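Local coordinates for GDSL-like protein (Roseburia intestinalis L1-82, PDB 6HFZ) that removes acetyl groups from complex beta-mannans as a two-domain carbohydrate esterase of the GDSL-like (SGNH hydrolase) family, at residues A[41-50]-A[189-199]. Numbering follows the deposited sequence.
Sequences SITQGSLSSK and PDDLHPNDAGH. With ACT (acetate ion), chain E.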
# COMPACT_ATOMS: atom_id res chain seq x y z
N SER A 41 -4.03 2.39 -5.86
CA SER A 41 -4.59 2.21 -7.22
C SER A 41 -3.83 3.03 -8.27
O SER A 41 -3.73 2.61 -9.43
CB SER A 41 -6.03 2.59 -7.28
OG SER A 41 -6.14 3.94 -6.96
N ILE A 42 -3.28 4.16 -7.85
CA ILE A 42 -2.53 5.03 -8.79
C ILE A 42 -1.27 4.28 -9.25
O ILE A 42 -0.90 4.37 -10.42
CB ILE A 42 -2.23 6.41 -8.19
CG1 ILE A 42 -3.51 7.14 -7.78
CG2 ILE A 42 -1.37 7.24 -9.14
CD1 ILE A 42 -3.24 8.42 -7.05
N THR A 43 -0.64 3.51 -8.35
CA THR A 43 0.49 2.66 -8.71
C THR A 43 0.01 1.49 -9.58
O THR A 43 0.66 1.16 -10.56
CB THR A 43 1.23 2.21 -7.44
OG1 THR A 43 1.82 3.36 -6.78
CG2 THR A 43 2.28 1.16 -7.68
N GLN A 44 -1.06 0.81 -9.16
CA GLN A 44 -1.60 -0.32 -9.92
C GLN A 44 -1.81 0.11 -11.38
O GLN A 44 -1.48 -0.67 -12.30
CB GLN A 44 -2.88 -0.81 -9.24
CG GLN A 44 -3.56 -1.98 -9.97
CD GLN A 44 -4.32 -1.59 -11.22
OE1 GLN A 44 -4.95 -0.53 -11.29
NE2 GLN A 44 -4.25 -2.46 -12.22
N GLY A 45 -2.27 1.36 -11.56
CA GLY A 45 -2.38 2.07 -12.86
C GLY A 45 -3.69 2.78 -13.13
O GLY A 45 -3.85 3.38 -14.21
N SER A 46 -4.66 2.73 -12.21
CA SER A 46 -5.90 3.52 -12.42
C SER A 46 -5.56 4.99 -12.57
O SER A 46 -4.74 5.48 -11.80
CB SER A 46 -6.84 3.33 -11.24
OG SER A 46 -7.11 1.96 -11.01
N LEU A 47 -6.17 5.72 -13.52
CA LEU A 47 -7.11 5.22 -14.53
C LEU A 47 -6.47 5.45 -15.92
O LEU A 47 -7.04 6.15 -16.77
CB LEU A 47 -8.44 5.99 -14.42
CG LEU A 47 -9.38 5.61 -13.29
CD1 LEU A 47 -10.41 6.72 -13.01
CD2 LEU A 47 -10.11 4.31 -13.62
N SER A 48 -5.25 4.91 -16.13
CA SER A 48 -4.63 4.96 -17.46
C SER A 48 -5.46 4.11 -18.43
O SER A 48 -6.16 3.19 -18.00
CB SER A 48 -3.18 4.52 -17.46
OG SER A 48 -3.08 3.17 -17.05
N SER A 49 -5.40 4.44 -19.73
CA SER A 49 -6.19 3.74 -20.75
C SER A 49 -5.54 2.41 -21.15
O SER A 49 -6.20 1.51 -21.67
CB SER A 49 -6.39 4.63 -21.95
OG SER A 49 -5.15 4.89 -22.56
N LYS A 50 -4.24 2.26 -20.87
CA LYS A 50 -3.53 1.01 -21.08
C LYS A 50 -2.49 0.85 -19.99
O LYS A 50 -1.98 1.85 -19.50
CB LYS A 50 -2.66 0.99 -22.34
CG LYS A 50 -3.34 1.25 -23.67
CD LYS A 50 -2.35 1.53 -24.79
CE LYS A 50 -2.88 2.50 -25.81
NZ LYS A 50 -4.26 2.14 -26.23
N PRO A 189 -10.45 12.19 -13.87
CA PRO A 189 -11.91 12.21 -13.87
C PRO A 189 -12.58 12.32 -12.50
O PRO A 189 -13.76 12.65 -12.48
CB PRO A 189 -12.31 10.87 -14.52
CG PRO A 189 -11.12 9.98 -14.28
CD PRO A 189 -9.90 10.88 -14.22
N ASP A 190 -11.84 12.08 -11.40
CA ASP A 190 -12.44 12.01 -10.09
C ASP A 190 -11.62 12.72 -9.01
O ASP A 190 -11.94 12.54 -7.87
CB ASP A 190 -12.66 10.57 -9.64
CG ASP A 190 -11.40 9.72 -9.58
OD1 ASP A 190 -10.30 10.28 -9.62
OD2 ASP A 190 -11.55 8.51 -9.61
N ASP A 191 -10.58 13.46 -9.40
CA ASP A 191 -9.73 14.27 -8.52
C ASP A 191 -8.79 13.42 -7.69
O ASP A 191 -8.06 13.96 -6.85
CB ASP A 191 -10.58 15.16 -7.64
CG ASP A 191 -11.23 16.24 -8.45
OD1 ASP A 191 -10.61 16.69 -9.47
OD2 ASP A 191 -12.36 16.59 -8.11
N LEU A 192 -8.70 12.12 -7.98
CA LEU A 192 -7.75 11.25 -7.27
C LEU A 192 -6.92 10.45 -8.27
O LEU A 192 -5.68 10.49 -8.23
CB LEU A 192 -8.54 10.33 -6.33
CG LEU A 192 -7.72 9.23 -5.65
CD1 LEU A 192 -6.56 9.82 -4.85
CD2 LEU A 192 -8.60 8.37 -4.75
N HIS A 193 -7.61 9.70 -9.15
CA HIS A 193 -6.96 8.82 -10.12
C HIS A 193 -6.61 9.60 -11.39
O HIS A 193 -7.49 10.18 -12.01
CB HIS A 193 -7.85 7.62 -10.50
CG HIS A 193 -8.28 6.87 -9.29
ND1 HIS A 193 -9.52 7.07 -8.70
CD2 HIS A 193 -7.58 6.04 -8.48
CE1 HIS A 193 -9.59 6.34 -7.59
NE2 HIS A 193 -8.39 5.71 -7.42
N PRO A 194 -5.32 9.68 -11.78
CA PRO A 194 -4.91 10.35 -13.02
C PRO A 194 -5.35 9.57 -14.26
O PRO A 194 -5.43 8.35 -14.23
CB PRO A 194 -3.38 10.40 -12.97
CG PRO A 194 -3.05 10.04 -11.53
CD PRO A 194 -4.17 9.13 -11.06
N ASN A 195 -5.68 10.30 -15.32
CA ASN A 195 -5.88 9.70 -16.66
C ASN A 195 -4.52 9.57 -17.33
O ASN A 195 -3.47 9.67 -16.67
CB ASN A 195 -6.86 10.54 -17.48
CG ASN A 195 -6.38 11.94 -17.77
OD1 ASN A 195 -5.22 12.27 -17.56
ND2 ASN A 195 -7.31 12.78 -18.26
N ASP A 196 -4.48 9.33 -18.65
CA ASP A 196 -3.19 9.17 -19.31
C ASP A 196 -2.30 10.42 -19.17
O ASP A 196 -1.08 10.30 -18.91
CB ASP A 196 -3.39 8.85 -20.78
CG ASP A 196 -3.97 7.48 -21.05
OD1 ASP A 196 -3.91 6.60 -20.15
OD2 ASP A 196 -4.47 7.29 -22.18
N ALA A 197 -2.90 11.60 -19.40
CA ALA A 197 -2.21 12.87 -19.34
C ALA A 197 -1.65 13.07 -17.92
O ALA A 197 -0.49 13.49 -17.76
CB ALA A 197 -3.14 14.02 -19.71
N GLY A 198 -2.46 12.75 -16.91
CA GLY A 198 -2.03 12.88 -15.51
C GLY A 198 -0.90 11.92 -15.15
O GLY A 198 0.06 12.31 -14.48
N HIS A 199 -1.03 10.64 -15.57
CA HIS A 199 0.04 9.66 -15.36
C HIS A 199 1.34 10.12 -16.01
O HIS A 199 2.41 9.88 -15.43
CB HIS A 199 -0.34 8.24 -15.86
CG HIS A 199 -1.11 7.48 -14.83
ND1 HIS A 199 -0.49 6.88 -13.75
CD2 HIS A 199 -2.44 7.26 -14.68
CE1 HIS A 199 -1.43 6.32 -12.99
NE2 HIS A 199 -2.60 6.48 -13.56
C ACT E . -6.63 4.45 -4.55
O ACT E . -7.84 4.48 -4.94
OXT ACT E . -6.07 3.43 -4.15
CH3 ACT E . -5.79 5.69 -4.55
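S41 OG lies 2.9 Å from H193 NE2, at the edge of the imidazole and near its plane, and D190 OD2 meets the ND1 edge of the ring, consistent with the Ser-His-Asp triad of SGNH hydrolases; S41 opens the short helix 41-44 after strand 32-39, and the Asp-x-x-His pair sits on a late loop. An acetate, probably from the crystallisation liquor, spans the two segments, with S41 N hydrogen-bonded to its OXT and H193 NE2 to its O at 2.8 Å. G81 N and N110 ND2 also bind the acetate, consistent with an oxyanion hole. H193 ND1 donates to D190 OD2 almost straight (2.7 Å, 173°), the oxygen lying in the ring plane, while OD1 accepts from L192 N (an Asx turn) and, on its syn lone pair, from H193 N, bonds that help to hold the carboxylate against the ring. L192 CG lies over the centre of one imidazole face. I42 packs against this loop, its CD1 3.4 Å from L192 O and its CG2, anti to the backbone N, against P194 CD. The loop 45-50 then follows 194-199: L47 N, the amide of the cis S46-L47 peptide, donates to P194 O (2.8 Å), and L47 CD1 rests on P189 CG. D196 grips S49 twice, through N and OG. Deeper, Y55 N holds H199 ND1, leaving NE2 to donate to S46 O at 2.9 Å, from above the carbonyl plane.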